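Local coordinates for glycosylation Associate Protein 1 (Streptococcus agalactiae serotype V, PDB 6OYC) that probably works in the accessory Sec system as one member of the Gap123 complex, which is linked to glycosylation and secretion of adhesins, at residues G186-P194 / L203-L211; F377-S385 / E402-H410. All coordinates share one frame; numbering follows the deposited sequence.

The chain starts in the parallel sheet of strand 2-5, then builds a long antiparallel sheet. Contact 1 closes the last hairpin of that sheet, across the short loop 195-202. From there helix 208-223 leads back to strand 229-233 of the first parallel sheet. A second parallel sheet begins at strand 318-323, and two such sheets are consistent with the GT-B clan. Contact 2 ties the loop after helix 360-375 to its edge strand 406-409, across a loop of which 386-401 are not modelled. The contacts follow one another in series and neither nest nor cross. The centres of contact 1 and contact 2 are about 58 Å apart, on opposite sides of the chain's centre.

Contact 1 of 2, residues G186-P194 / L203-L211; sequences GDHHVEINP and LSYSDIEEL
A beta hairpin ends the long antiparallel sheet, with Val190 and Tyr205 as its hydrogen-bonded pair. Val190 N donates to Tyr205 O (3.0 Å), and Tyr205 N returns a bond to Val190 O (2.9 Å). Ile192 N adds a third bond, to Leu203 O. Strand 204-205 is outermost in this chain, while strand 190-192 also pairs with strand 177-182.

Val190 and Tyr205 point to the same face of the sheet. There, Ile192 crosses the Tyr205 ring obliquely and meets its edge, with Ile192 CG1 3.6 Å from Tyr205 CE1. Ile192 CG1 lies opposite its own carbonyl carbon (chi1 -55°), which turns it to the ring. The chain carries on to a tip-to-tip meeting of Ile192 CD1 with Leu211 CD2 (4.1 Å). Leu211 CB covers one face of the Tyr205 ring. The ring is also held at its far end, where the hydroxyl bonds to Glu214 and to Lys202 N. Val190 CG2 packs on Ile208 CD1 at 3.9 Å, so the apolar face runs from the hairpin onto helix 208-223.

Asp207 caps that helix: its OD1 accepts from Glu210 N. Glu210 reaches back, and its OE1 takes bonds from both Ser206 N and Ser206 OG. In the loop before strand 190-192, Asp187 OD1 accepts from His189 N in an Asx turn. His189 NE2 donates to Glu191 OE2 (2.9 Å), close to the ring plane, and the ring stacks on Tyr182. Beyond the last strand pairing, one water joins the segments. It donates to His188 O (2.8 Å) and accepts from Ile208 N (2.7 Å).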
loop_
_atom_site.group_PDB
_atom_site.type_symbol
_atom_site.label_atom_id
_atom_site.label_comp_id
_atom_site.label_asym_id
_atom_site.label_seq_id
_atom_site.Cartn_x
_atom_site.Cartn_y
_atom_site.Cartn_z
ATOM N N GLY A 186 9.532 13.151 25.608
ATOM C CA GLY A 186 10.214 12.586 26.753
ATOM C C GLY A 186 9.428 11.567 27.548
ATOM O O GLY A 186 9.951 11.065 28.557
ATOM N N ASP A 187 8.192 11.238 27.142
ATOM C CA ASP A 187 7.402 10.252 27.885
ATOM C C ASP A 187 6.515 9.488 26.897
ATOM O O ASP A 187 5.409 9.928 26.550
ATOM C CB ASP A 187 6.572 10.889 28.986
ATOM C CG ASP A 187 5.916 9.850 29.865
ATOM O OD1 ASP A 187 6.211 8.645 29.682
ATOM O OD2 ASP A 187 5.096 10.218 30.716
ATOM N N HIS A 188 7.012 8.329 26.469
ATOM C CA HIS A 188 6.236 7.391 25.670
ATOM C C HIS A 188 6.027 6.082 26.409
ATOM O O HIS A 188 5.838 5.045 25.770
ATOM C CB HIS A 188 6.911 7.134 24.319
ATOM C CG HIS A 188 7.097 8.368 23.493
ATOM N ND1 HIS A 188 8.293 8.682 22.881
ATOM C CD2 HIS A 188 6.240 9.367 23.178
ATOM C CE1 HIS A 188 8.165 9.826 22.231
ATOM N NE2 HIS A 188 6.930 10.263 22.399
ATOM N N HIS A 189 6.072 6.100 27.744
ATOM C CA HIS A 189 6.043 4.849 28.484
ATOM C C HIS A 189 4.620 4.290 28.532
ATOM O O HIS A 189 3.635 5.000 28.303
ATOM C CB HIS A 189 6.605 5.046 29.899
ATOM C CG HIS A 189 5.600 5.534 30.895
ATOM N ND1 HIS A 189 5.382 6.874 31.134
ATOM C CD2 HIS A 189 4.752 4.863 31.712
ATOM C CE1 HIS A 189 4.436 7.008 32.048
ATOM N NE2 HIS A 189 4.036 5.805 32.415
ATOM N N VAL A 190 4.525 3.001 28.858
ATOM C CA VAL A 190 3.284 2.242 28.784
ATOM C C VAL A 190 2.943 1.723 30.179
ATOM O O VAL A 190 3.800 1.129 30.845
ATOM C CB VAL A 190 3.415 1.083 27.772
ATOM C CG1 VAL A 190 2.123 0.251 27.678
ATOM C CG2 VAL A 190 3.799 1.609 26.397
ATOM N N GLU A 191 1.694 1.931 30.614
ATOM C CA GLU A 191 1.196 1.430 31.896
ATOM C C GLU A 191 0.156 0.347 31.641
ATOM O O GLU A 191 -0.882 0.607 31.024
ATOM C CB GLU A 191 0.583 2.546 32.749
ATOM C CG GLU A 191 1.579 3.589 33.271
ATOM C CD GLU A 191 0.906 4.870 33.806
ATOM O OE1 GLU A 191 -0.340 4.872 33.964
ATOM O OE2 GLU A 191 1.629 5.876 34.076
ATOM N N ILE A 192 0.419 -0.844 32.153
ATOM C CA ILE A 192 -0.518 -1.957 32.106
ATOM C C ILE A 192 -1.563 -1.809 33.211
ATOM O O ILE A 192 -1.236 -1.452 34.345
ATOM C CB ILE A 192 0.257 -3.277 32.253
ATOM C CG1 ILE A 192 1.363 -3.376 31.180
ATOM C CG2 ILE A 192 -0.693 -4.456 32.292
ATOM C CD1 ILE A 192 0.839 -3.419 29.749
ATOM N N ASN A 193 -2.823 -2.093 32.888
ATOM C CA ASN A 193 -3.871 -2.256 33.889
ATOM C C ASN A 193 -3.437 -3.275 34.947
ATOM O O ASN A 193 -3.265 -4.459 34.620
ATOM C CB ASN A 193 -5.167 -2.730 33.235
ATOM C CG ASN A 193 -6.335 -2.799 34.222
ATOM O OD1 ASN A 193 -6.136 -2.917 35.434
ATOM N ND2 ASN A 193 -7.565 -2.712 33.701
ATOM N N PRO A 194 -3.324 -2.877 36.218
ATOM C CA PRO A 194 -2.806 -3.807 37.242
ATOM C C PRO A 194 -3.613 -5.087 37.361
ATOM O O PRO A 194 -3.054 -6.131 37.732
ATOM C CB PRO A 194 -2.867 -2.985 38.536
ATOM C CG PRO A 194 -2.942 -1.540 38.079
ATOM C CD PRO A 194 -3.657 -1.547 36.760
ATOM N N LEU A 203 4.616 -4.193 34.827
ATOM C CA LEU A 203 3.483 -3.283 34.953
ATOM C C LEU A 203 3.704 -1.990 34.190
ATOM O O LEU A 203 2.736 -1.312 33.829
ATOM C CB LEU A 203 3.229 -2.959 36.437
ATOM C CG LEU A 203 1.825 -2.498 36.829
ATOM C CD1 LEU A 203 0.795 -3.595 36.556
ATOM C CD2 LEU A 203 1.786 -2.065 38.287
ATOM N N SER A 204 4.954 -1.656 33.911
ATOM C CA SER A 204 5.305 -0.376 33.329
ATOM C C SER A 204 6.464 -0.612 32.371
ATOM O O SER A 204 7.504 -1.127 32.783
ATOM C CB SER A 204 5.677 0.611 34.439
ATOM O OG SER A 204 6.682 1.516 34.011
ATOM N N TYR A 205 6.290 -0.264 31.097
ATOM C CA TYR A 205 7.326 -0.447 30.086
ATOM C C TYR A 205 7.892 0.903 29.666
ATOM O O TYR A 205 7.197 1.921 29.710
ATOM C CB TYR A 205 6.774 -1.199 28.871
ATOM C CG TYR A 205 6.354 -2.613 29.190
ATOM C CD1 TYR A 205 5.129 -2.880 29.809
ATOM C CD2 TYR A 205 7.181 -3.682 28.884
ATOM C CE1 TYR A 205 4.748 -4.205 30.117
ATOM C CE2 TYR A 205 6.821 -4.982 29.169
ATOM C CZ TYR A 205 5.607 -5.246 29.790
ATOM O OH TYR A 205 5.272 -6.565 30.054
ATOM N N SER A 206 9.168 0.920 29.268
ATOM C CA SER A 206 9.773 2.199 28.899
ATOM C C SER A 206 9.193 2.751 27.594
ATOM O O SER A 206 9.137 3.972 27.415
ATOM C CB SER A 206 11.292 2.061 28.806
ATOM O OG SER A 206 11.633 1.055 27.882
ATOM N N ASP A 207 8.767 1.883 26.676
ATOM C CA ASP A 207 8.059 2.318 25.473
ATOM C C ASP A 207 7.269 1.133 24.925
ATOM O O ASP A 207 7.374 0.012 25.426
ATOM C CB ASP A 207 9.013 2.891 24.424
ATOM C CG ASP A 207 10.148 1.941 24.071
ATOM O OD1 ASP A 207 9.951 0.700 24.041
ATOM O OD2 ASP A 207 11.250 2.447 23.799
ATOM N N ILE A 208 6.474 1.399 23.883
ATOM C CA ILE A 208 5.586 0.367 23.351
ATOM C C ILE A 208 6.389 -0.771 22.723
ATOM O O ILE A 208 5.965 -1.929 22.755
ATOM C CB ILE A 208 4.577 1.004 22.362
ATOM C CG1 ILE A 208 3.364 0.099 22.119
ATOM C CG2 ILE A 208 5.221 1.310 21.024
ATOM C CD1 ILE A 208 2.806 -0.531 23.334
ATOM N N GLU A 209 7.572 -0.487 22.187
ATOM C CA GLU A 209 8.341 -1.553 21.552
ATOM C C GLU A 209 8.785 -2.616 22.556
ATOM O O GLU A 209 8.839 -3.810 22.228
ATOM C CB GLU A 209 9.555 -0.978 20.843
ATOM C CG GLU A 209 10.370 -2.040 20.166
ATOM C CD GLU A 209 11.663 -1.494 19.626
ATOM O OE1 GLU A 209 11.732 -0.270 19.376
ATOM O OE2 GLU A 209 12.611 -2.292 19.473
ATOM N N GLU A 210 9.123 -2.202 23.778
ATOM C CA GLU A 210 9.555 -3.159 24.786
ATOM C C GLU A 210 8.484 -4.219 25.017
ATOM O O GLU A 210 8.780 -5.422 25.081
ATOM C CB GLU A 210 9.893 -2.416 26.082
ATOM C CG GLU A 210 10.597 -3.248 27.134
ATOM C CD GLU A 210 10.763 -2.520 28.491
ATOM O OE1 GLU A 210 10.266 -1.384 28.675
ATOM O OE2 GLU A 210 11.385 -3.114 29.393
ATOM N N LEU A 211 7.228 -3.793 25.116
ATOM C CA LEU A 211 6.138 -4.749 25.244
ATOM C C LEU A 211 5.975 -5.589 23.977
ATOM O O LEU A 211 5.685 -6.788 24.055
ATOM C CB LEU A 211 4.841 -4.012 25.588
ATOM C CG LEU A 211 3.582 -4.886 25.674
ATOM C CD1 LEU A 211 3.767 -5.992 26.704
ATOM C CD2 LEU A 211 2.337 -4.022 25.991
HETATM O O HOH W 1 5.610 3.896 23.276
#

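Contact 2 of 2, residues F377-S385 / E402-H410; sequences FDQKFFSLS and EKTRLSFTH
Phe381 and Arg405 make the main-chain link where a beta-alpha-beta crossover enters its last strand. The crossover runs from strand 349-354 through helix 360-375 to the parallel edge strand 406-409. Arg405 N donates to Phe381 O at 2.8 Å, in a nearly straight bond. The two side chains also meet. Arg405 NH1 approaches the Phe381 ring obliquely, 3.2 Å from Phe381 CD2, and the guanidinium plane is 17° from that of the ring.

Thr404 OG1 also donates to Ser383 O; the modelled 2.5 Å is too short to trust in detail. Thr404 OG1 accepts in turn from Leu406 N at 3.2 Å, which makes an ST turn. The hydroxyl appears to join the loop to the start of the strand. Its OG1 lies opposite the backbone N (chi1 -174°), on the side of the carbonyl carbon, where it meets both partners.

Leu406 fills the apolar side. Its CD1 sits over one face of the Phe382 ring, 3.9 Å from the centroid and 11° off the normal, a CH-pi contact. Leu406 CB meets Leu384 CD2 (3.6 Å), and these two side chains cross at about a right angle. Leu384 CD2 also reaches past Leu406 to Ser407 CA.

Further out, other rings pack around Phe382. Phe382 CE2 stands over the face of the Phe377 ring, and Tyr340 of helix 329-344 meets Phe382 edge-to-face. Phe382 CB covers one face of Phe381. Helix 360-375 packs against Leu384 through Leu370 and against Leu406 through Thr374. Two bonds from outside the segments probably position the Arg405 guanidinium: NE donates to Ile349 O, and NH2 to Met343 O.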
loop_
_atom_site.group_PDB
_atom_site.type_symbol
_atom_site.label_atom_id
_atom_site.label_comp_id
_atom_site.label_asym_id
_atom_site.label_seq_id
_atom_site.Cartn_x
_atom_site.Cartn_y
_atom_site.Cartn_z
ATOM N N PHE A 377 -5.949 23.845 -28.862
ATOM C CA PHE A 377 -6.066 23.069 -30.087
ATOM C C PHE A 377 -7.396 23.281 -30.789
ATOM O O PHE A 377 -7.555 22.813 -31.925
ATOM C CB PHE A 377 -5.842 21.587 -29.807
ATOM C CG PHE A 377 -4.426 21.262 -29.455
ATOM C CD1 PHE A 377 -3.917 21.599 -28.209
ATOM C CD2 PHE A 377 -3.596 20.639 -30.369
ATOM C CE1 PHE A 377 -2.611 21.305 -27.873
ATOM C CE2 PHE A 377 -2.285 20.339 -30.039
ATOM C CZ PHE A 377 -1.790 20.672 -28.793
ATOM N N ASP A 378 -8.350 23.958 -30.143
ATOM C CA ASP A 378 -9.554 24.445 -30.812
ATOM C C ASP A 378 -10.450 23.299 -31.307
ATOM O O ASP A 378 -11.216 23.463 -32.262
ATOM C CB ASP A 378 -9.146 25.389 -31.959
ATOM C CG ASP A 378 -10.316 26.005 -32.668
ATOM O OD1 ASP A 378 -11.189 26.566 -31.974
ATOM O OD2 ASP A 378 -10.351 25.913 -33.919
ATOM N N GLN A 379 -10.387 22.132 -30.663
ATOM C CA GLN A 379 -11.055 20.937 -31.168
ATOM C C GLN A 379 -11.737 20.177 -30.038
ATOM O O GLN A 379 -11.100 19.844 -29.032
ATOM C CB GLN A 379 -10.054 20.029 -31.882
ATOM C CG GLN A 379 -9.654 20.533 -33.250
ATOM C CD GLN A 379 -10.141 19.621 -34.347
ATOM O OE1 GLN A 379 -11.345 19.507 -34.580
ATOM N NE2 GLN A 379 -9.211 18.952 -35.022
ATOM N N LYS A 380 -13.026 19.861 -30.235
ATOM C CA LYS A 380 -13.851 19.357 -29.143
ATOM C C LYS A 380 -13.465 17.934 -28.739
ATOM O O LYS A 380 -13.588 17.571 -27.558
ATOM C CB LYS A 380 -15.332 19.438 -29.516
ATOM C CG LYS A 380 -16.267 19.077 -28.356
ATOM C CD LYS A 380 -17.158 20.250 -27.938
ATOM C CE LYS A 380 -18.179 19.820 -26.875
ATOM N NZ LYS A 380 -17.835 20.245 -25.477
ATOM N N PHE A 381 -12.994 17.113 -29.683
ATOM C CA PHE A 381 -12.543 15.776 -29.311
ATOM C C PHE A 381 -11.295 15.823 -28.432
ATOM O O PHE A 381 -10.983 14.832 -27.759
ATOM C CB PHE A 381 -12.293 14.928 -30.561
ATOM C CG PHE A 381 -10.932 15.122 -31.174
ATOM C CD1 PHE A 381 -10.704 16.143 -32.089
ATOM C CD2 PHE A 381 -9.876 14.272 -30.845
ATOM C CE1 PHE A 381 -9.449 16.321 -32.659
ATOM C CE2 PHE A 381 -8.612 14.447 -31.405
ATOM C CZ PHE A 381 -8.400 15.466 -32.317
ATOM N N PHE A 382 -10.593 16.958 -28.414
ATOM C CA PHE A 382 -9.353 17.145 -27.673
ATOM C C PHE A 382 -9.541 18.206 -26.597
ATOM O O PHE A 382 -8.821 19.209 -26.577
ATOM C CB PHE A 382 -8.230 17.547 -28.641
ATOM C CG PHE A 382 -6.833 17.228 -28.151
ATOM C CD1 PHE A 382 -6.330 15.934 -28.230
ATOM C CD2 PHE A 382 -6.015 18.229 -27.641
ATOM C CE1 PHE A 382 -5.038 15.636 -27.790
ATOM C CE2 PHE A 382 -4.723 17.939 -27.194
ATOM C CZ PHE A 382 -4.235 16.639 -27.268
ATOM N N SER A 383 -10.495 17.998 -25.692
ATOM C CA SER A 383 -10.812 18.987 -24.675
ATOM C C SER A 383 -11.100 18.276 -23.362
ATOM O O SER A 383 -11.284 17.058 -23.329
ATOM C CB SER A 383 -12.009 19.839 -25.096
ATOM O OG SER A 383 -12.930 19.051 -25.830
ATOM N N LEU A 384 -11.162 19.050 -22.273
ATOM C CA LEU A 384 -11.425 18.513 -20.936
ATOM C C LEU A 384 -12.610 19.241 -20.313
ATOM O O LEU A 384 -12.494 20.420 -19.959
ATOM C CB LEU A 384 -10.194 18.644 -20.043
ATOM C CG LEU A 384 -9.063 17.677 -20.369
ATOM C CD1 LEU A 384 -7.839 18.078 -19.593
ATOM C CD2 LEU A 384 -9.471 16.257 -20.044
ATOM N N SER A 385 -13.728 18.522 -20.146
ATOM C CA SER A 385 -15.032 19.074 -19.718
ATOM C C SER A 385 -14.970 20.273 -18.759
ATOM O O SER A 385 -15.221 21.417 -19.164
ATOM C CB SER A 385 -15.864 17.965 -19.073
ATOM O OG SER A 385 -15.261 17.548 -17.861
ATOM N N GLU A 402 -20.774 16.186 -30.516
ATOM C CA GLU A 402 -19.457 15.569 -30.643
ATOM C C GLU A 402 -18.774 15.461 -29.288
ATOM O O GLU A 402 -18.612 16.459 -28.590
ATOM C CB GLU A 402 -18.585 16.373 -31.591
ATOM C CG GLU A 402 -17.112 16.128 -31.392
ATOM C CD GLU A 402 -16.356 16.149 -32.688
ATOM O OE1 GLU A 402 -16.685 17.000 -33.540
ATOM O OE2 GLU A 402 -15.440 15.316 -32.849
ATOM N N LYS A 403 -18.353 14.261 -28.908
ATOM C CA LYS A 403 -17.887 14.044 -27.535
ATOM C C LYS A 403 -16.368 13.922 -27.444
ATOM O O LYS A 403 -15.696 13.463 -28.377
ATOM C CB LYS A 403 -18.548 12.812 -26.922
ATOM C CG LYS A 403 -19.088 13.044 -25.499
ATOM C CD LYS A 403 -20.523 13.572 -25.494
ATOM C CE LYS A 403 -20.903 14.134 -24.128
ATOM N NZ LYS A 403 -20.960 13.088 -23.071
ATOM N N THR A 404 -15.835 14.319 -26.288
ATOM C CA THR A 404 -14.393 14.436 -26.089
ATOM C C THR A 404 -13.759 13.071 -25.885
ATOM O O THR A 404 -14.410 12.126 -25.438
ATOM C CB THR A 404 -14.074 15.312 -24.889
ATOM O OG1 THR A 404 -12.661 15.516 -24.812
ATOM C CG2 THR A 404 -14.554 14.642 -23.623
ATOM N N ARG A 405 -12.483 12.973 -26.243
ATOM C CA ARG A 405 -11.696 11.770 -26.032
ATOM C C ARG A 405 -10.601 11.972 -24.991
ATOM O O ARG A 405 -9.685 11.144 -24.893
ATOM C CB ARG A 405 -11.100 11.299 -27.356
ATOM C CG ARG A 405 -12.034 11.519 -28.529
ATOM C CD ARG A 405 -12.169 10.293 -29.406
ATOM N NE ARG A 405 -10.904 9.891 -30.013
ATOM C CZ ARG A 405 -10.368 10.439 -31.106
ATOM N NH1 ARG A 405 -10.986 11.432 -31.731
ATOM N NH2 ARG A 405 -9.199 9.988 -31.564
ATOM N N LEU A 406 -10.662 13.058 -24.225
ATOM C CA LEU A 406 -9.743 13.311 -23.122
ATOM C C LEU A 406 -10.499 13.294 -21.804
ATOM O O LEU A 406 -11.604 13.846 -21.704
ATOM C CB LEU A 406 -9.050 14.668 -23.265
ATOM C CG LEU A 406 -8.228 14.917 -24.518
ATOM C CD1 LEU A 406 -7.573 16.300 -24.451
ATOM C CD2 LEU A 406 -7.207 13.812 -24.651
ATOM N N SER A 407 -9.889 12.694 -20.784
ATOM C CA SER A 407 -10.403 12.821 -19.432
ATOM C C SER A 407 -9.242 12.933 -18.454
ATOM O O SER A 407 -8.075 12.685 -18.784
ATOM C CB SER A 407 -11.326 11.651 -19.046
ATOM O OG SER A 407 -10.698 10.402 -19.278
ATOM N N PHE A 408 -9.591 13.317 -17.232
ATOM C CA PHE A 408 -8.644 13.483 -16.148
ATOM C C PHE A 408 -9.205 12.754 -14.941
ATOM O O PHE A 408 -10.361 12.974 -14.568
ATOM C CB PHE A 408 -8.427 14.970 -15.848
ATOM C CG PHE A 408 -7.461 15.237 -14.736
ATOM C CD1 PHE A 408 -7.893 15.291 -13.406
ATOM C CD2 PHE A 408 -6.117 15.452 -15.008
ATOM C CE1 PHE A 408 -6.992 15.543 -12.378
ATOM C CE2 PHE A 408 -5.221 15.712 -13.990
ATOM C CZ PHE A 408 -5.655 15.758 -12.672
ATOM N N THR A 409 -8.405 11.879 -14.337
ATOM C CA THR A 409 -8.865 11.145 -13.170
ATOM C C THR A 409 -7.766 11.092 -12.117
ATOM O O THR A 409 -6.571 11.188 -12.420
ATOM C CB THR A 409 -9.321 9.716 -13.515
ATOM O OG1 THR A 409 -9.902 9.126 -12.352
ATOM C CG2 THR A 409 -8.152 8.847 -13.908
ATOM N N HIS A 410 -8.199 10.907 -10.867
ATOM C CA HIS A 410 -7.313 10.798 -9.711
ATOM C C HIS A 410 -7.699 9.556 -8.919
ATOM O O HIS A 410 -8.540 9.621 -8.016
ATOM C CB HIS A 410 -7.396 12.051 -8.837
ATOM C CG HIS A 410 -6.756 11.883 -7.491
ATOM N ND1 HIS A 410 -5.451 11.462 -7.336
ATOM C CD2 HIS A 410 -7.247 12.055 -6.241
ATOM C CE1 HIS A 410 -5.166 11.389 -6.049
ATOM N NE2 HIS A 410 -6.238 11.746 -5.367
#